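Local coordinates for phosphoribosylformylglycinamidine synthase, purS subunit (Thermotoga maritima, PDB 1VQ3), which serves as the small PurS subunit of phosphoribosylformylglycinamidine synthase, a small helix-and-sheet protein that assembles here with three further copies of itself, at residues E71-A76 and Y89-L94. Residues are numbered along the deposited sequence; the frame is centred on the assembly and turned at random.
Sequences EIVKKA and YEVREL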
loop_
_atom_site.group_PDB
_atom_site.type_symbol
_atom_site.label_atom_id
_atom_site.label_comp_id
_atom_site.label_asym_id
_atom_site.label_seq_id
_atom_site.Cartn_x
_atom_site.Cartn_y
_atom_site.Cartn_z
ATOM N N GLU C 71 -11.963 -10.202 -16.283
ATOM C CA GLU C 71 -11.549 -11.573 -16.598
ATOM C C GLU C 71 -10.579 -11.602 -17.770
ATOM O O GLU C 71 -9.616 -12.356 -17.774
ATOM C CB GLU C 71 -12.784 -12.461 -16.867
ATOM C CG GLU C 71 -13.658 -12.637 -15.626
ATOM C CD GLU C 71 -12.900 -13.296 -14.473
ATOM O OE1 GLU C 71 -12.311 -14.351 -14.694
ATOM O OE2 GLU C 71 -12.900 -12.775 -13.351
ATOM N N ILE C 72 -10.804 -10.756 -18.774
ATOM C CA ILE C 72 -9.923 -10.702 -19.916
ATOM C C ILE C 72 -8.538 -10.196 -19.523
ATOM O O ILE C 72 -7.503 -10.700 -20.007
ATOM C CB ILE C 72 -10.581 -9.831 -21.047
ATOM C CG1 ILE C 72 -11.709 -10.621 -21.726
ATOM C CG2 ILE C 72 -9.565 -9.457 -22.045
ATOM C CD1 ILE C 72 -12.694 -9.724 -22.474
ATOM N N VAL C 73 -8.510 -9.208 -18.638
ATOM C CA VAL C 73 -7.248 -8.668 -18.146
ATOM C C VAL C 73 -6.436 -9.750 -17.446
ATOM O O VAL C 73 -5.278 -9.883 -17.701
ATOM C CB VAL C 73 -7.427 -7.502 -17.164
ATOM C CG1 VAL C 73 -6.036 -7.141 -16.499
ATOM C CG2 VAL C 73 -8.010 -6.296 -17.885
ATOM N N LYS C 74 -7.061 -10.482 -16.544
ATOM C CA LYS C 74 -6.410 -11.596 -15.907
ATOM C C LYS C 74 -5.934 -12.645 -16.936
ATOM O O LYS C 74 -4.850 -13.151 -16.830
ATOM C CB LYS C 74 -7.330 -12.270 -14.930
ATOM C CG LYS C 74 -7.678 -11.452 -13.680
ATOM C CD LYS C 74 -8.340 -12.342 -12.629
ATOM C CE LYS C 74 -9.636 -12.907 -13.096
ATOM N NZ LYS C 74 -10.340 -13.699 -12.075
ATOM N N LYS C 75 -6.731 -12.959 -17.942
ATOM C CA LYS C 75 -6.264 -13.878 -18.991
ATOM C C LYS C 75 -5.016 -13.363 -19.709
ATOM O O LYS C 75 -4.070 -14.135 -20.011
ATOM C CB LYS C 75 -7.391 -14.152 -20.002
ATOM C CG LYS C 75 -8.562 -14.871 -19.428
ATOM N N ALA C 76 -4.999 -12.057 -20.004
ATOM C CA ALA C 76 -3.810 -11.426 -20.636
ATOM C C ALA C 76 -2.566 -11.607 -19.786
ATOM O O ALA C 76 -1.505 -11.892 -20.290
ATOM C CB ALA C 76 -4.008 -9.954 -20.910
ATOM N N TYR C 89 1.321 -9.511 -9.579
ATOM C CA TYR C 89 0.657 -8.385 -10.234
ATOM C C TYR C 89 -0.595 -7.924 -9.551
ATOM O O TYR C 89 -1.293 -8.718 -8.905
ATOM C CB TYR C 89 0.346 -8.728 -11.684
ATOM C CG TYR C 89 -0.795 -9.702 -11.950
ATOM C CD1 TYR C 89 -0.608 -11.079 -11.843
ATOM C CD2 TYR C 89 -2.038 -9.245 -12.347
ATOM C CE1 TYR C 89 -1.605 -11.943 -12.150
ATOM C CE2 TYR C 89 -3.070 -10.109 -12.622
ATOM C CZ TYR C 89 -2.834 -11.468 -12.554
ATOM O OH TYR C 89 -3.828 -12.354 -12.854
ATOM N N GLU C 90 -0.882 -6.627 -9.757
ATOM C CA GLU C 90 -2.055 -5.998 -9.239
ATOM C C GLU C 90 -2.728 -5.269 -10.367
ATOM O O GLU C 90 -2.048 -4.636 -11.166
ATOM C CB GLU C 90 -1.669 -4.968 -8.192
ATOM C CG GLU C 90 -1.164 -5.562 -6.914
ATOM C CD GLU C 90 -0.486 -4.533 -6.017
ATOM O OE1 GLU C 90 0.654 -4.178 -6.326
ATOM O OE2 GLU C 90 -1.096 -4.119 -5.000
ATOM N N VAL C 91 -4.047 -5.396 -10.428
ATOM C CA VAL C 91 -4.887 -4.735 -11.413
ATOM C C VAL C 91 -5.740 -3.651 -10.733
ATOM O O VAL C 91 -6.346 -3.894 -9.725
ATOM C CB VAL C 91 -5.830 -5.742 -12.047
ATOM C CG1 VAL C 91 -6.714 -5.098 -13.080
ATOM C CG2 VAL C 91 -5.053 -6.916 -12.691
ATOM N N ARG C 92 -5.794 -2.475 -11.322
ATOM C CA ARG C 92 -6.714 -1.489 -10.919
ATOM C C ARG C 92 -7.378 -0.827 -12.119
ATOM O O ARG C 92 -6.772 -0.743 -13.207
ATOM C CB ARG C 92 -6.006 -0.472 -10.052
ATOM C CG ARG C 92 -4.996 0.403 -10.708
ATOM C CD ARG C 92 -4.152 1.138 -9.687
ATOM N NE ARG C 92 -3.312 2.101 -10.367
ATOM C CZ ARG C 92 -2.193 1.796 -11.030
ATOM N NH1 ARG C 92 -1.694 0.552 -11.050
ATOM N NH2 ARG C 92 -1.532 2.753 -11.655
ATOM N N GLU C 93 -8.610 -0.370 -11.910
ATOM C CA GLU C 93 -9.324 0.384 -12.926
ATOM C C GLU C 93 -8.652 1.731 -13.068
ATOM O O GLU C 93 -8.184 2.317 -12.078
ATOM C CB GLU C 93 -10.764 0.667 -12.486
ATOM C CG GLU C 93 -11.580 -0.566 -12.192
ATOM C CD GLU C 93 -12.959 -0.250 -11.589
ATOM O OE1 GLU C 93 -13.370 0.941 -11.509
ATOM O OE2 GLU C 93 -13.605 -1.227 -11.185
ATOM N N LEU C 94 -8.616 2.239 -14.285
ATOM C CA LEU C 94 -8.151 3.586 -14.544
ATOM C C LEU C 94 -9.308 4.443 -15.045
ATOM O O LEU C 94 -10.317 3.898 -15.501
ATOM C CB LEU C 94 -7.102 3.580 -15.640
ATOM C CG LEU C 94 -5.664 3.141 -15.248
ATOM C CD1 LEU C 94 -4.815 3.194 -16.511
ATOM C CD2 LEU C 94 -5.122 4.008 -14.200
ATOM O OXT LEU C 94 -9.206 5.685 -15.049
#
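Val73 on helix 66-81 and Val91 on strand 87-93 meet tip to tip, methyl against methyl. One methyl of Val73, CG1, does the touching: it sits 3.9 Å from Val91 CG2 and 4.0 Å from Val91 CG1, so it faces the fork of the other valine. Val73 CG1 lies anti to its own backbone nitrogen (chi1 170°), which directs this branch at the strand. Beside the pair, Tyr89 OH comes up to the root of the Lys74 side chain, 4.0 Å from Lys74 CG, and the two side chains cross at about a right angle. The Tyr89 ring also receives Val91 CG2 in plane at its edge, which links the two patches along the strand. Lys74 offers Tyr89 only its aliphatic part; bent at chi3 (-63°), the chain turns its ammonium away from the strand and back along the helix. There Lys74 NZ forms a salt bridge with Glu71 OE2 at 3.0 Å, on the syn side of the carboxylate and 26° out of its plane. Lys74 NZ has a second partner, the backbone oxygen of Glu64 of a second subunit, and Tyr89 OH is hydrogen-bonded to the backbone oxygen of His12 of that subunit. Both valines also pack on Phe18 of strand 15-24, and Val73 on Val61. Strand 87-93, outermost within its own chain, is joined to strand 15-24 by backbone bonds of Glu90 and Arg92, while Tyr89 makes backbone bonds to the second subunit. Helix 66-81 roofs the three-stranded antiparallel sheet: helix-on-sheet packing of a small alpha+beta subunit.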